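Local structure of amidohydrolase family protein (Acinetobacter baumannii, 4I6K) at residues D179-V184 with Y215-T220; W208-G213 with K242-S247. The protein probably hydrolyses 2-pyrone-4,6-dicarboxylic acid as a member of the amidohydrolase family, and holds citric acid in what is probably its active-site pocket in this crystal. One frame throughout, in Å; residues are numbered along the deposited sequence.

Contact 1: residues D179-V184 with Y215-T220; sequences DHFGRV and YRLGAT. With CIT (citric acid), chain B.
H180 and R216 reach one carboxylate of the bound citric acid from two loops. NE2 of H180 donates to CIT O3 at 2.9 Å, almost straight (169°), with the oxygen at the ring edge and close to its plane. NH1 of R216 makes a weak, bent bond of 3.2 Å to O4 of the same carboxylate; its main partner is the carboxylate of D248. The arginine chain runs extended from CG to NE, which carries the guanidinium up to the ligand: CIT C4 lies over one face and the Y215 ring, at CE2, over the other. The other ring nitrogen of H180, ND1, is hydrogen-bonded to S212, which helps fix the imidazole's rotation.

Both loops follow C-terminal ends of neighbouring parallel strands, 176-178 and 207-210, the end where the barrel of amidohydrolases carries its active site.

Farther from the citrate, a water ties the two loops together. It accepts from R183 NE at 2.8 Å, in the guanidinium plane, and donates to R216 O at 2.9 Å and to V184 O. The R183 chain bends at chi2 and chi3 (-57° and -62°), folding its guanidinium back so that CB of R216 lies over one face, toward its rim.

The apolar part belongs to L217, whose two methyls divide the work: CD1 meets F181 CD2 at 4.0 Å, while CD2 packs on V184 CB at 4.1 Å and beside the H180 carbonyl.

Contact 2: residues W208-G213 with K242-S247; sequences WIKVSG and KLIWGS
W208 and K242 pair at the start of two parallel strands, with the lysine laid over one face of the indole. Its chain curls at chi2, chi3 and chi4 (chi2 -50°), bringing K242 CE above the ring, 3.3 Å from W208 CE2. This is a CH-pi contact, and K242 NZ adds a cation-pi interaction, 3.9 Å from the centroid of the W208 five-membered ring. The ammonium is held there by the carbonyls of H207 and V204 and by a water, which also accepts a weak bond from W208 NE1; the stronger partner of that indole N-H is D175.

Three backbone hydrogen bonds join the strands: I209 N to K242 O (3.0 Å), I244 N to I209 O (3.0 Å) and V211 N to I244 O (2.7 Å). Each of these carbonyls also receives a CA-H...O contact, from W208, L243 and K210 in turn. The strands are the last two of the eight in this parallel beta/alpha barrel, and helix 222-237 makes the beta-alpha-beta crossover between them.

Apolar contacts lie on both faces of the sheet. I209 CB meets L243 CD2 at 3.7 Å on the face covered by F234 of helix 222-237. On the face of K210 and I244, I244 CD1 swings back to W208 CB at 4.0 Å, while the K210 chain leads away to a salt bridge with E154 and bonds to T30 O and H31. Past the strands, V211 sets CG2 in the plane of the W245 ring at its edge, 4.0 Å from W245 CD1.

Overall arrangement
The segments of the two contacts alternate along the chain, and their centres are 11 Å apart. Contact 2 is the strand pairing in the barrel wall; contact 1 is formed by loops at its C-terminal end, beside the citric acid. They meet directly. S212 OG of 208-213 lies 2.5 Å from H180 ND1, so contact 2 supplies a second-shell partner for a ligand-binding histidine, and the S212 side chain is itself about 7 Å from the citrate. F181 N probably bonds to K210 O at 2.8 Å, and the F181 ring packs on the backbone of V211 and S212. H31, R46, Y47, S76, R123 and N125 also hydrogen-bond to the citrate.

Contact 1: residues D179-V184 with Y215-T220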
ATOM      1  N   ASP A 179       3.785   1.946  -2.128  1.00 44.66           N
ATOM      2  CA  ASP A 179       2.730   2.784  -1.558  1.00 47.72           C
ATOM      3  C   ASP A 179       2.795   4.249  -1.995  1.00 46.11           C
ATOM      4  O   ASP A 179       3.874   4.830  -2.074  1.00 46.29           O
ATOM      5  CB  ASP A 179       2.803   2.743  -0.030  1.00 43.83           C
ATOM      6  CG  ASP A 179       2.314   1.433   0.548  1.00 50.53           C
ATOM      7  OD1 ASP A 179       2.643   1.155   1.721  1.00 38.56           O
ATOM      8  OD2 ASP A 179       1.596   0.686  -0.157  1.00 39.19           O
ATOM      9  N   HIS A 180       1.622   4.824  -2.275  1.00 46.29           N
ATOM     10  CA  HIS A 180       1.442   6.275  -2.462  1.00 38.63           C
ATOM     11  C   HIS A 180       2.441   6.942  -3.421  1.00 42.78           C
ATOM     12  O   HIS A 180       3.272   7.763  -3.008  1.00 48.52           O
ATOM     13  CB  HIS A 180       1.459   6.988  -1.106  1.00 38.95           C
ATOM     14  CG  HIS A 180       0.649   6.301  -0.049  1.00 44.49           C
ATOM     15  ND1 HIS A 180      -0.560   5.693  -0.315  1.00 46.70           N
ATOM     16  CD2 HIS A 180       0.868   6.140   1.280  1.00 47.26           C
ATOM     17  CE1 HIS A 180      -1.041   5.171   0.801  1.00 51.34           C
ATOM     18  NE2 HIS A 180      -0.196   5.428   1.783  1.00 53.52           N
ATOM     19  N   PHE A 181       2.337   6.590  -4.703  1.00 44.51           N
ATOM     20  CA  PHE A 181       3.192   7.135  -5.763  1.00 48.18           C
ATOM     21  C   PHE A 181       4.689   7.047  -5.496  1.00 47.99           C
ATOM     22  O   PHE A 181       5.469   7.661  -6.224  1.00 46.58           O
ATOM     23  CB  PHE A 181       2.835   8.592  -6.060  1.00 45.96           C
ATOM     24  CG  PHE A 181       1.397   8.797  -6.440  1.00 52.82           C
ATOM     25  CD1 PHE A 181       1.026   8.897  -7.776  1.00 47.75           C
ATOM     26  CD2 PHE A 181       0.417   8.885  -5.465  1.00 38.58           C
ATOM     27  CE1 PHE A 181      -0.293   9.097  -8.129  1.00 52.09           C
ATOM     28  CE2 PHE A 181      -0.906   9.082  -5.817  1.00 40.15           C
ATOM     29  CZ  PHE A 181      -1.261   9.191  -7.144  1.00 34.96           C
ATOM     30  N   GLY A 182       5.089   6.289  -4.476  1.00 46.77           N
ATOM     31  CA  GLY A 182       6.501   6.196  -4.109  1.00 44.59           C
ATOM     32  C   GLY A 182       6.923   7.348  -3.218  1.00 45.48           C
ATOM     33  O   GLY A 182       8.114   7.643  -3.083  1.00 44.14           O
ATOM     34  N   ARG A 183       5.935   8.012  -2.622  1.00 45.53           N
ATOM     35  CA  ARG A 183       6.170   9.061  -1.611  1.00 47.89           C
ATOM     36  C   ARG A 183       7.155  10.129  -2.059  1.00 47.27           C
ATOM     37  O   ARG A 183       8.112  10.453  -1.349  1.00 45.57           O
ATOM     38  CB  ARG A 183       6.606   8.461  -0.270  1.00 34.86           C
ATOM     39  CG  ARG A 183       5.460   7.777   0.517  1.00 44.88           C
ATOM     40  CD  ARG A 183       4.305   8.739   0.787  1.00 42.10           C
ATOM     41  NE  ARG A 183       4.734   9.866   1.621  1.00 63.70           N
ATOM     42  CZ  ARG A 183       4.705   9.871   2.951  1.00 55.09           C
ATOM     43  NH1 ARG A 183       4.268   8.813   3.611  1.00 47.91           N
ATOM     44  NH2 ARG A 183       5.117  10.930   3.630  1.00 42.80           N
ATOM     45  N   VAL A 184       6.903  10.676  -3.245  1.00 51.85           N
ATOM     46  CA  VAL A 184       7.738  11.731  -3.801  1.00 55.42           C
ATOM     47  C   VAL A 184       8.074  12.726  -2.696  1.00 48.47           C
ATOM     48  O   VAL A 184       7.201  13.078  -1.901  1.00 50.80           O
ATOM     49  CB  VAL A 184       7.007  12.449  -4.961  1.00 57.57           C
ATOM     50  CG1 VAL A 184       7.900  13.485  -5.616  1.00 44.32           C
ATOM     51  CG2 VAL A 184       6.502  11.436  -5.988  1.00 58.97           C
ATOM     52  N   TYR A 215      -2.315  13.148  -1.142  1.00 52.17           N
ATOM     53  CA  TYR A 215      -2.202  14.189  -0.115  1.00 53.58           C
ATOM     54  C   TYR A 215      -1.022  14.002   0.844  1.00 54.67           C
ATOM     55  O   TYR A 215      -0.821  14.839   1.729  1.00 61.40           O
ATOM     56  CB  TYR A 215      -3.503  14.323   0.684  1.00 38.30           C
ATOM     57  CG  TYR A 215      -3.966  13.013   1.265  1.00 49.34           C
ATOM     58  CD1 TYR A 215      -4.936  12.252   0.610  1.00 53.19           C
ATOM     59  CD2 TYR A 215      -3.415  12.515   2.451  1.00 37.98           C
ATOM     60  CE1 TYR A 215      -5.360  11.044   1.123  1.00 47.05           C
ATOM     61  CE2 TYR A 215      -3.842  11.307   2.979  1.00 46.95           C
ATOM     62  CZ  TYR A 215      -4.813  10.575   2.305  1.00 42.40           C
ATOM     63  OH  TYR A 215      -5.243   9.371   2.803  1.00 50.91           O
ATOM     64  N   ARG A 216      -0.253  12.920   0.692  1.00 53.77           N
ATOM     65  CA  ARG A 216       0.983  12.770   1.486  1.00 52.53           C
ATOM     66  C   ARG A 216       2.194  13.312   0.726  1.00 46.52           C
ATOM     67  O   ARG A 216       3.345  13.241   1.182  1.00 49.13           O
ATOM     68  CB  ARG A 216       1.210  11.313   1.897  1.00 50.65           C
ATOM     69  CG  ARG A 216       0.011  10.694   2.589  1.00 58.27           C
ATOM     70  CD  ARG A 216       0.372   9.414   3.319  1.00 42.75           C
ATOM     71  NE  ARG A 216      -0.792   8.833   3.988  1.00 54.95           N
ATOM     72  CZ  ARG A 216      -1.214   9.187   5.198  1.00 53.54           C
ATOM     73  NH1 ARG A 216      -2.284   8.605   5.731  1.00 45.97           N
ATOM     74  NH2 ARG A 216      -0.570  10.129   5.875  1.00 56.99           N
ATOM     75  N   LEU A 217       1.921  13.853  -0.449  1.00 46.93           N
ATOM     76  CA  LEU A 217       2.973  14.349  -1.321  1.00 58.14           C
ATOM     77  C   LEU A 217       3.263  15.845  -1.062  1.00 60.32           C
ATOM     78  O   LEU A 217       4.208  16.405  -1.608  1.00 61.45           O
ATOM     79  CB  LEU A 217       2.595  14.095  -2.791  1.00 44.53           C
ATOM     80  CG  LEU A 217       2.262  12.653  -3.208  1.00 54.13           C
ATOM     81  CD1 LEU A 217       1.747  12.604  -4.648  1.00 51.89           C
ATOM     82  CD2 LEU A 217       3.464  11.707  -3.030  1.00 41.17           C
ATOM     83  N   GLY A 218       2.452  16.473  -0.214  1.00 72.07           N
ATOM     84  CA  GLY A 218       2.575  17.903   0.092  1.00 69.19           C
ATOM     85  C   GLY A 218       1.190  18.489   0.294  1.00 72.38           C
ATOM     86  O   GLY A 218       0.207  17.745   0.304  1.00 71.11           O
ATOM     87  N   ALA A 219       1.095  19.812   0.447  1.00 74.74           N
ATOM     88  CA  ALA A 219      -0.216  20.474   0.599  1.00 70.50           C
ATOM     89  C   ALA A 219      -0.935  20.712  -0.748  1.00 67.96           C
ATOM     90  O   ALA A 219      -0.388  20.411  -1.816  1.00 63.58           O
ATOM     91  CB  ALA A 219      -0.072  21.767   1.388  1.00 66.80           C
ATOM     92  N   THR A 220      -2.165  21.225  -0.707  1.00 64.73           N
ATOM     93  CA  THR A 220      -2.891  21.491  -1.953  1.00 75.93           C
ATOM     94  C   THR A 220      -2.650  22.902  -2.473  1.00 76.54           C
ATOM     95  O   THR A 220      -2.230  23.781  -1.717  1.00 70.64           O
ATOM     96  CB  THR A 220      -4.435  21.274  -1.843  1.00 79.23           C
ATOM     97  OG1 THR A 220      -4.953  21.986  -0.713  1.00 84.01           O
ATOM     98  CG2 THR A 220      -4.793  19.792  -1.744  1.00 81.08           C
TER
HETATM   99  C1  CIT B 301       0.271   3.743   8.792  1.00 56.14           C
HETATM  100  O1  CIT B 301       0.684   2.584   8.541  1.00 55.91           O
HETATM  101  O2  CIT B 301       0.462   4.243   9.919  1.00 54.12           O
HETATM  102  C2  CIT B 301      -0.421   4.568   7.740  1.00 57.56           C
HETATM  103  C3  CIT B 301       0.666   5.107   6.823  1.00 57.79           C
HETATM  104  O7  CIT B 301       1.171   3.968   6.070  1.00 52.54           O
HETATM  105  C4  CIT B 301       0.058   6.082   5.853  1.00 54.28           C
HETATM  106  C5  CIT B 301      -0.944   5.203   5.169  1.00 57.35           C
HETATM  107  O3  CIT B 301      -0.559   4.263   4.429  1.00 42.69           O
HETATM  108  O4  CIT B 301      -2.155   5.412   5.374  1.00 43.26           O
HETATM  109  C6  CIT B 301       1.800   5.781   7.595  1.00 64.36           C
HETATM  110  O5  CIT B 301       1.664   6.906   8.139  1.00 52.41           O
HETATM  111  O6  CIT B 301       2.909   5.197   7.673  1.00 53.85           O
HETATM  112  O   HOH W   1       5.769  12.031   0.244  1.00 41.99           O

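Contact 2: residues W208-G213 with K242-S247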
ATOM      1  N   TRP A 208       4.652  -2.852  -8.849  1.00 45.18           N
ATOM      2  CA  TRP A 208       3.326  -2.238  -8.937  1.00 44.96           C
ATOM      3  C   TRP A 208       3.348  -0.943  -8.140  1.00 48.80           C
ATOM      4  O   TRP A 208       4.016  -0.857  -7.100  1.00 50.49           O
ATOM      5  CB  TRP A 208       2.247  -3.150  -8.345  1.00 42.67           C
ATOM      6  CG  TRP A 208       2.144  -4.489  -8.985  1.00 43.79           C
ATOM      7  CD1 TRP A 208       3.052  -5.506  -8.910  1.00 34.00           C
ATOM      8  CD2 TRP A 208       1.068  -4.967  -9.805  1.00 36.76           C
ATOM      9  NE1 TRP A 208       2.611  -6.589  -9.643  1.00 48.32           N
ATOM     10  CE2 TRP A 208       1.388  -6.286 -10.189  1.00 50.04           C
ATOM     11  CE3 TRP A 208      -0.136  -4.409 -10.248  1.00 43.77           C
ATOM     12  CZ2 TRP A 208       0.548  -7.054 -11.001  1.00 53.41           C
ATOM     13  CZ3 TRP A 208      -0.975  -5.180 -11.059  1.00 52.20           C
ATOM     14  CH2 TRP A 208      -0.625  -6.482 -11.426  1.00 51.39           C
ATOM     15  N   ILE A 209       2.604   0.057  -8.612  1.00 43.62           N
ATOM     16  CA  ILE A 209       2.511   1.317  -7.885  1.00 47.37           C
ATOM     17  C   ILE A 209       1.078   1.686  -7.524  1.00 48.99           C
ATOM     18  O   ILE A 209       0.167   1.613  -8.368  1.00 45.95           O
ATOM     19  CB  ILE A 209       3.115   2.473  -8.678  1.00 43.44           C
ATOM     20  CG1 ILE A 209       4.559   2.153  -9.035  1.00 43.29           C
ATOM     21  CG2 ILE A 209       3.032   3.741  -7.860  1.00 46.95           C
ATOM     22  CD1 ILE A 209       5.090   2.983 -10.166  1.00 56.28           C
ATOM     23  N   LYS A 210       0.892   2.075  -6.262  1.00 45.28           N
ATOM     24  CA  LYS A 210      -0.399   2.538  -5.769  1.00 40.17           C
ATOM     25  C   LYS A 210      -0.511   4.031  -6.025  1.00 39.78           C
ATOM     26  O   LYS A 210       0.365   4.789  -5.614  1.00 44.03           O
ATOM     27  CB  LYS A 210      -0.539   2.262  -4.267  1.00 37.67           C
ATOM     28  CG  LYS A 210      -0.311   0.816  -3.840  1.00 43.84           C
ATOM     29  CD  LYS A 210      -1.318   0.428  -2.769  1.00 40.75           C
ATOM     30  CE  LYS A 210      -0.849  -0.748  -1.950  1.00 51.54           C
ATOM     31  NZ  LYS A 210      -1.908  -1.166  -0.978  1.00 40.18           N
ATOM     32  N   VAL A 211      -1.580   4.457  -6.702  1.00 45.00           N
ATOM     33  CA  VAL A 211      -1.798   5.889  -6.949  1.00 38.87           C
ATOM     34  C   VAL A 211      -2.724   6.471  -5.881  1.00 41.11           C
ATOM     35  O   VAL A 211      -3.682   7.181  -6.173  1.00 50.07           O
ATOM     36  CB  VAL A 211      -2.351   6.182  -8.373  1.00 44.60           C
ATOM     37  CG1 VAL A 211      -1.305   5.859  -9.457  1.00 42.72           C
ATOM     38  CG2 VAL A 211      -3.654   5.420  -8.629  1.00 42.22           C
ATOM     39  N   SER A 212      -2.410   6.159  -4.631  1.00 45.90           N
ATOM     40  CA  SER A 212      -3.218   6.546  -3.495  1.00 33.48           C
ATOM     41  C   SER A 212      -2.480   7.625  -2.750  1.00 39.97           C
ATOM     42  O   SER A 212      -1.293   7.850  -3.000  1.00 40.73           O
ATOM     43  CB  SER A 212      -3.359   5.348  -2.565  1.00 40.60           C
ATOM     44  OG  SER A 212      -2.080   4.903  -2.134  1.00 40.40           O
ATOM     45  N   GLY A 213      -3.175   8.270  -1.814  1.00 39.20           N
ATOM     46  CA  GLY A 213      -2.530   9.167  -0.854  1.00 48.37           C
ATOM     47  C   GLY A 213      -1.805  10.355  -1.468  1.00 41.59           C
ATOM     48  O   GLY A 213      -0.803  10.826  -0.921  1.00 42.38           O
ATOM     49  N   LYS A 242       0.259  -1.917 -14.196  1.00 43.24           N
ATOM     50  CA  LYS A 242       0.888  -2.176 -12.921  1.00 43.94           C
ATOM     51  C   LYS A 242       0.370  -1.203 -11.860  1.00 43.78           C
ATOM     52  O   LYS A 242       0.846  -1.182 -10.726  1.00 45.92           O
ATOM     53  CB  LYS A 242       2.405  -2.056 -13.071  1.00 47.35           C
ATOM     54  CG  LYS A 242       2.989  -2.881 -14.229  1.00 47.23           C
ATOM     55  CD  LYS A 242       2.524  -4.341 -14.218  1.00 42.12           C
ATOM     56  CE  LYS A 242       2.877  -5.055 -12.893  1.00 45.93           C
ATOM     57  NZ  LYS A 242       4.348  -5.305 -12.679  1.00 38.87           N
ATOM     58  N   LEU A 243      -0.615  -0.400 -12.234  1.00 43.41           N
ATOM     59  CA  LEU A 243      -1.086   0.652 -11.346  1.00 45.91           C
ATOM     60  C   LEU A 243      -2.362   0.247 -10.635  1.00 45.56           C
ATOM     61  O   LEU A 243      -3.267  -0.318 -11.244  1.00 54.55           O
ATOM     62  CB  LEU A 243      -1.318   1.940 -12.126  1.00 39.19           C
ATOM     63  CG  LEU A 243      -0.078   2.533 -12.810  1.00 49.91           C
ATOM     64  CD1 LEU A 243      -0.419   3.875 -13.481  1.00 36.51           C
ATOM     65  CD2 LEU A 243       1.070   2.676 -11.804  1.00 39.45           C
ATOM     66  N   ILE A 244      -2.425   0.531  -9.339  1.00 45.33           N
ATOM     67  CA  ILE A 244      -3.650   0.307  -8.574  1.00 47.47           C
ATOM     68  C   ILE A 244      -3.973   1.498  -7.663  1.00 47.93           C
ATOM     69  O   ILE A 244      -3.098   2.317  -7.351  1.00 51.43           O
ATOM     70  CB  ILE A 244      -3.654  -1.049  -7.787  1.00 42.05           C
ATOM     71  CG1 ILE A 244      -2.554  -1.103  -6.725  1.00 49.47           C
ATOM     72  CG2 ILE A 244      -3.562  -2.250  -8.745  1.00 44.71           C
ATOM     73  CD1 ILE A 244      -1.251  -1.675  -7.224  1.00 61.32           C
ATOM     74  N   TRP A 245      -5.239   1.604  -7.262  1.00 53.09           N
ATOM     75  CA  TRP A 245      -5.681   2.722  -6.425  1.00 54.49           C
ATOM     76  C   TRP A 245      -6.112   2.327  -5.018  1.00 50.78           C
ATOM     77  O   TRP A 245      -6.624   1.229  -4.792  1.00 48.45           O
ATOM     78  CB  TRP A 245      -6.835   3.476  -7.078  1.00 50.16           C
ATOM     79  CG  TRP A 245      -7.298   4.635  -6.251  1.00 53.40           C
ATOM     80  CD1 TRP A 245      -6.735   5.876  -6.190  1.00 46.80           C
ATOM     81  CD2 TRP A 245      -8.407   4.651  -5.351  1.00 49.25           C
ATOM     82  NE1 TRP A 245      -7.435   6.670  -5.315  1.00 43.59           N
ATOM     83  CE2 TRP A 245      -8.471   5.940  -4.792  1.00 53.69           C
ATOM     84  CE3 TRP A 245      -9.366   3.702  -4.975  1.00 58.29           C
ATOM     85  CZ2 TRP A 245      -9.453   6.303  -3.872  1.00 52.77           C
ATOM     86  CZ3 TRP A 245     -10.342   4.068  -4.055  1.00 58.10           C
ATOM     87  CH2 TRP A 245     -10.374   5.352  -3.517  1.00 52.38           C
ATOM     88  N   GLY A 246      -5.925   3.255  -4.085  1.00 41.94           N
ATOM     89  CA  GLY A 246      -6.400   3.069  -2.729  1.00 47.11           C
ATOM     90  C   GLY A 246      -6.890   4.372  -2.146  1.00 47.09           C
ATOM     91  O   GLY A 246      -6.326   5.441  -2.400  1.00 48.52           O
ATOM     92  N   SER A 247      -7.947   4.284  -1.359  1.00 46.45           N
ATOM     93  CA  SER A 247      -8.468   5.447  -0.659  1.00 44.65           C
ATOM     94  C   SER A 247      -7.471   5.945   0.392  1.00 41.44           C
ATOM     95  O   SER A 247      -7.423   7.138   0.695  1.00 51.86           O
ATOM     96  CB  SER A 247      -9.801   5.102   0.031  1.00 56.06           C
ATOM     97  OG  SER A 247      -9.596   4.301   1.201  1.00 45.80           O
TER
HETATM   98  O   HOH W   2       4.662  -8.057 -11.500  1.00 55.82           O